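PDB 6RY0: mannan endo-1,6-alpha-mannosidase from Chaetomium thermophilum, which probably cleaves alpha-1,6-mannosidic linkages as a family 76 glycosidase, consistent with a part in transferring GPI-anchored glycoproteins to the fungal cell wall. Local coordinates for residues E34-S39 against S400-E405; M83-D88 against S394-V399. All blocks are in the same frame, centred on the assembly; numbering follows the deposited sequence. Where two conformers were deposited one is given.

Contact 1: E34-S39 against S400-E405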
loop_
_atom_site.group_PDB
_atom_site.type_symbol
_atom_site.label_atom_id
_atom_site.label_comp_id
_atom_site.label_asym_id
_atom_site.label_seq_id
_atom_site.Cartn_x
_atom_site.Cartn_y
_atom_site.Cartn_z
ATOM N N GLU A 34 14.491 -20.173 9.359
ATOM C CA GLU A 34 14.590 -21.034 8.201
ATOM C C GLU A 34 13.214 -21.481 7.682
ATOM O O GLU A 34 12.938 -21.538 6.494
ATOM C CB GLU A 34 15.433 -22.248 8.615
ATOM C CG GLU A 34 16.914 -21.921 8.946
ATOM C CD GLU A 34 17.151 -21.063 10.213
ATOM O OE1 GLU A 34 16.433 -21.225 11.238
ATOM O OE2 GLU A 34 18.089 -20.220 10.173
ATOM N N GLU A 35 12.330 -21.859 8.605
ATOM C CA GLU A 35 10.980 -22.288 8.206
ATOM C C GLU A 35 10.229 -21.120 7.577
ATOM O O GLU A 35 9.529 -21.281 6.592
ATOM C CB GLU A 35 10.199 -22.835 9.399
ATOM C CG GLU A 35 10.688 -24.207 9.839
ATOM C CD GLU A 35 9.971 -24.783 11.033
ATOM O OE1 GLU A 35 9.116 -24.097 11.625
ATOM O OE2 GLU A 35 10.267 -25.951 11.390
ATOM N N ILE A 36 10.323 -19.947 8.187
ATOM C CA ILE A 36 9.662 -18.758 7.634
ATOM C C ILE A 36 10.196 -18.457 6.253
ATOM O O ILE A 36 9.427 -18.153 5.333
ATOM C CB ILE A 36 9.825 -17.565 8.560
ATOM C CG1 ILE A 36 9.094 -17.803 9.891
ATOM C CG2 ILE A 36 9.282 -16.284 7.913
ATOM C CD1 ILE A 36 9.497 -16.826 10.997
ATOM N N LEU A 37 11.512 -18.518 6.065
ATOM C CA LEU A 37 12.086 -18.281 4.739
ATOM C C LEU A 37 11.563 -19.251 3.715
ATOM O O LEU A 37 11.236 -18.845 2.601
ATOM C CB LEU A 37 13.611 -18.345 4.788
ATOM C CG LEU A 37 14.311 -17.156 5.431
ATOM C CD1 LEU A 37 15.758 -17.534 5.786
ATOM C CD2 LEU A 37 14.304 -15.989 4.477
ATOM N N GLU A 38 11.482 -20.532 4.080
ATOM C CA GLU A 38 10.969 -21.512 3.139
ATOM C C GLU A 38 9.499 -21.275 2.829
ATOM O O GLU A 38 9.081 -21.360 1.669
ATOM C CB GLU A 38 11.175 -22.945 3.666
ATOM C CG GLU A 38 10.555 -24.024 2.770
ATOM C CD GLU A 38 10.731 -25.436 3.270
ATOM O OE1 GLU A 38 11.851 -25.733 3.769
ATOM O OE2 GLU A 38 9.760 -26.260 3.134
ATOM N N SER A 39 8.691 -21.035 3.860
ATOM C CA SER A 39 7.281 -20.752 3.628
ATOM C C SER A 39 7.107 -19.520 2.736
ATOM O O SER A 39 6.313 -19.528 1.799
ATOM C CB SER A 39 6.563 -20.575 4.945
ATOM O OG SER A 39 6.490 -21.819 5.619
ATOM N N SER A 400 6.264 -12.954 5.091
ATOM C CA SER A 400 7.555 -12.304 4.887
ATOM C C SER A 400 7.853 -11.311 5.990
ATOM O O SER A 400 8.984 -11.184 6.474
ATOM C CB SER A 400 7.621 -11.579 3.534
ATOM O OG SER A 400 7.394 -12.458 2.468
ATOM N N SER A 401 6.835 -10.563 6.407
ATOM C CA SER A 401 7.049 -9.527 7.392
ATOM C C SER A 401 7.364 -10.088 8.781
ATOM O O SER A 401 7.864 -9.341 9.632
ATOM C CB SER A 401 5.861 -8.572 7.418
ATOM O OG SER A 401 5.832 -7.825 6.213
ATOM N N LEU A 402 7.174 -11.402 9.006
ATOM C CA LEU A 402 7.672 -12.017 10.230
ATOM C C LEU A 402 9.189 -11.897 10.353
ATOM O O LEU A 402 9.710 -12.092 11.437
ATOM C CB LEU A 402 7.288 -13.501 10.296
ATOM C CG LEU A 402 5.797 -13.782 10.439
ATOM C CD1 LEU A 402 5.576 -15.268 10.356
ATOM C CD2 LEU A 402 5.211 -13.206 11.737
ATOM N N LEU A 403 9.886 -11.597 9.261
ATOM C CA LEU A 403 11.315 -11.445 9.276
ATOM C C LEU A 403 11.782 -10.018 9.535
ATOM O O LEU A 403 12.971 -9.731 9.419
ATOM C CB LEU A 403 11.917 -11.978 7.972
ATOM C CG LEU A 403 11.606 -13.459 7.687
ATOM C CD1 LEU A 403 11.925 -13.789 6.221
ATOM C CD2 LEU A 403 12.349 -14.365 8.645
ATOM N N ILE A 404 10.879 -9.120 9.902
ATOM C CA ILE A 404 11.238 -7.712 10.046
ATOM C C ILE A 404 12.366 -7.511 11.065
ATOM O O ILE A 404 13.170 -6.626 10.874
ATOM C CB ILE A 404 9.991 -6.855 10.372
ATOM C CG1 ILE A 404 10.257 -5.360 10.161
ATOM C CG2 ILE A 404 9.461 -7.102 11.773
ATOM C CD1 ILE A 404 10.312 -4.955 8.715
ATOM N N GLU A 405 12.442 -8.321 12.122
ATOM C CA GLU A 405 13.478 -8.138 13.137
ATOM C C GLU A 405 14.877 -8.271 12.555
ATOM O O GLU A 405 15.833 -7.773 13.136
ATOM C CB GLU A 405 13.277 -9.139 14.305
ATOM C CG GLU A 405 13.293 -10.683 13.876
ATOM C CD GLU A 405 13.183 -11.684 15.045
ATOM O OE1 GLU A 405 12.204 -12.480 15.074
ATOM O OE2 GLU A 405 14.093 -11.696 15.915
#

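Contact 2: M83-D88 against S394-V399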
loop_
_atom_site.group_PDB
_atom_site.type_symbol
_atom_site.label_atom_id
_atom_site.label_comp_id
_atom_site.label_asym_id
_atom_site.label_seq_id
_atom_site.Cartn_x
_atom_site.Cartn_y
_atom_site.Cartn_z
ATOM N N MET A 83 3.859 -5.388 -7.081
ATOM C CA MET A 83 5.259 -5.043 -7.249
ATOM C C MET A 83 5.871 -4.698 -5.908
ATOM O O MET A 83 6.951 -5.157 -5.552
ATOM C CB MET A 83 5.429 -3.890 -8.243
ATOM C CG MET A 83 4.926 -4.144 -9.665
ATOM S SD MET A 83 5.637 -5.516 -10.580
ATOM C CE MET A 83 4.377 -6.773 -10.351
ATOM N N GLY A 84 5.197 -3.837 -5.149
ATOM C CA GLY A 84 5.735 -3.448 -3.859
ATOM C C GLY A 84 5.865 -4.622 -2.900
ATOM O O GLY A 84 6.825 -4.717 -2.138
ATOM N N THR A 85 4.903 -5.537 -2.933
ATOM C CA THR A 85 4.975 -6.732 -2.096
ATOM C C THR A 85 6.272 -7.508 -2.358
ATOM O O THR A 85 6.907 -8.004 -1.427
ATOM C CB THR A 85 3.756 -7.635 -2.318
ATOM O OG1 THR A 85 2.564 -6.901 -2.026
ATOM C CG2 THR A 85 3.780 -8.828 -1.400
ATOM N N TYR A 86 6.680 -7.600 -3.628
ATOM C CA TYR A 86 7.882 -8.298 -3.986
ATOM C C TYR A 86 9.170 -7.517 -3.719
ATOM O O TYR A 86 10.205 -8.122 -3.437
ATOM C CB TYR A 86 7.867 -8.801 -5.446
ATOM C CG TYR A 86 7.060 -10.085 -5.569
ATOM C CD1 TYR A 86 5.676 -10.066 -5.641
ATOM C CD2 TYR A 86 7.688 -11.325 -5.588
ATOM C CE1 TYR A 86 4.947 -11.225 -5.704
ATOM C CE2 TYR A 86 6.957 -12.501 -5.660
ATOM C CZ TYR A 86 5.591 -12.440 -5.706
ATOM O OH TYR A 86 4.817 -13.558 -5.797
ATOM N N VAL A 87 9.117 -6.199 -3.792
ATOM C CA VAL A 87 10.241 -5.392 -3.320
ATOM C C VAL A 87 10.483 -5.655 -1.834
ATOM O O VAL A 87 11.624 -5.844 -1.387
ATOM C CB VAL A 87 9.965 -3.903 -3.604
ATOM C CG1 VAL A 87 10.994 -3.006 -2.935
ATOM C CG2 VAL A 87 9.945 -3.634 -5.115
ATOM N N ASP A 88 9.400 -5.696 -1.059
ATOM C CA ASP A 88 9.501 -6.051 0.361
ATOM C C ASP A 88 9.972 -7.496 0.549
ATOM O O ASP A 88 10.799 -7.763 1.417
ATOM C CB ASP A 88 8.191 -5.812 1.117
ATOM C CG ASP A 88 8.175 -4.530 1.909
ATOM O OD1 ASP A 88 9.248 -3.968 2.224
ATOM O OD2 ASP A 88 7.030 -4.109 2.247
ATOM N N SER A 394 -1.675 -11.265 0.307
ATOM C CA SER A 394 -1.777 -10.936 1.710
ATOM C C SER A 394 -1.051 -11.924 2.601
ATOM O O SER A 394 -0.411 -11.498 3.574
ATOM C CB SER A 394 -3.243 -10.770 2.121
ATOM O OG SER A 394 -3.771 -9.595 1.539
ATOM N N VAL A 395 -1.131 -13.227 2.310
ATOM C CA VAL A 395 -0.392 -14.178 3.122
ATOM C C VAL A 395 1.116 -14.032 2.886
ATOM O O VAL A 395 1.897 -14.089 3.833
ATOM C CB VAL A 395 -0.857 -15.619 2.904
ATOM C CG1 VAL A 395 -0.055 -16.570 3.787
ATOM C CG2 VAL A 395 -2.351 -15.726 3.203
ATOM N N LEU A 396 1.529 -13.844 1.633
ATOM C CA LEU A 396 2.935 -13.590 1.344
ATOM C C LEU A 396 3.462 -12.408 2.169
ATOM O O LEU A 396 4.540 -12.475 2.770
ATOM C CB LEU A 396 3.134 -13.344 -0.142
ATOM C CG LEU A 396 4.535 -12.883 -0.579
ATOM C CD1 LEU A 396 5.580 -13.908 -0.238
ATOM C CD2 LEU A 396 4.529 -12.605 -2.072
ATOM N N ALA A 397 2.699 -11.319 2.191
ATOM C CA ALA A 397 3.071 -10.136 2.948
ATOM C C ALA A 397 3.189 -10.429 4.441
ATOM O O ALA A 397 4.155 -10.034 5.093
ATOM C CB ALA A 397 2.015 -9.053 2.706
ATOM N N ALA A 398 2.205 -11.127 4.990
ATOM C CA ALA A 398 2.197 -11.408 6.425
ATOM C C ALA A 398 3.359 -12.298 6.825
ATOM O O ALA A 398 4.006 -12.068 7.848
ATOM C CB ALA A 398 0.866 -12.036 6.841
ATOM N N VAL A 399 3.620 -13.343 6.049
ATOM C CA VAL A 399 4.677 -14.273 6.411
ATOM C C VAL A 399 6.045 -13.636 6.221
ATOM O O VAL A 399 6.917 -13.737 7.087
ATOM C CB VAL A 399 4.514 -15.604 5.645
ATOM C CG1 VAL A 399 5.726 -16.507 5.861
ATOM C CG2 VAL A 399 3.239 -16.298 6.080
#

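Contact 1: E34-S39 against S400-E405
I36 and L37 of helix 33-48 meet L402 and L403 in the turn that follows helix 389-401, where the chain's first long helix meets the turn after its last long helix. This is consistent with the closure of the (alpha/alpha)6 barrel of glycosyl hydrolase family 76. The CA atoms of I36 and S400 lie 7.3 Å apart. S401 to I404 form a type I beta turn, with I404 N bonded to S401 O at 3.0 Å. L402 and L403 are its two central residues, and both send their side chains toward the first helix.

I36 is the hub. Its CG2 methyl is anti to the backbone N and reaches toward the turn. There it packs on the branch of L403, 3.7 Å from CG of L403 and equally close to its CD2. The two side chains slide past each other in opposite directions. The other arm of I36 ends in CD1, which lies 4.1 Å from CB of L402. L37 adds one methyl from the flank: its CD2 is 3.7 Å from CD1 of L403, and the side chains cross at about a right angle. L403 thus has both methyls in use, CD2 on I36 and CD1 chiefly on L37. With an alanine in place of L403, I36 CG2 and L37 CD2 would probably lose their main partners and a gap would open between helix and turn.

T93 of helix 76-93 touches both L37 and L403. I30 touches I36 and L402. No hydrogen bond joins the two segments. In the conformers given, S400 and S401 turn their hydroxyls back to L396 O and A397 O of their own helix. The contact is therefore held by shape and the burial of aliphatic groups, without polar pairing.

Contact 2: M83-D88 against S394-V399
Segments 83-88 and 394-399, both helical, run in nearly the same direction, 26° apart, with axes 10.1 Å from each other at closest approach and the CA atoms of T85 and A397 6.4 Å apart. L396 carries the contact. Its CG is anti to the backbone N (chi1 172°), which extends the side chain toward the other helix. The CD2 methyl touches both T85 and Y86. L396 CD2 lies 3.9 Å from T85 CG2. At the hydroxyl end of the Y86 ring, L396 CD2 is 3.8 Å from Y86 CZ. This is an off-centre CH-pi contact: L396 CD2 is 4.2 Å from the ring centroid and 29° off the ring normal. Both helices belong to the largely helical domain of glycosyl hydrolase family 76, and the four touching residues are all buried. A397 gives a looser contact, its CB 4.5 Å from T85 CG2. T85 and Y86 have their polar ends bonded outside the pair. T85 OG1 bonds to A81 O in its own helix. Y86 OH bonds to A44 O of helix 33-48, which probably limits the ring's movement. R329 of helix 323-337 touches both T85 and A397.

In the fold
Contacts 1 and 2 have centres 11 Å apart and lie on the same side of the chain's centre. They share helix 389-401: contact 2 uses its middle, and contact 1 its C-terminal end and the turn that follows. Their other partners, helices 33-48 and 76-93, are consecutive in the chain. The order is 34-39, 83-88, 394-399, 400-405, so contact 2 falls within the span bracketed by contact 1. The two contacts also touch, with I36 CG2 3.6 Å from V399 O. Together they join the last long helix of the chain to its first two, away from the calcium site, and contact 2 lies deeper.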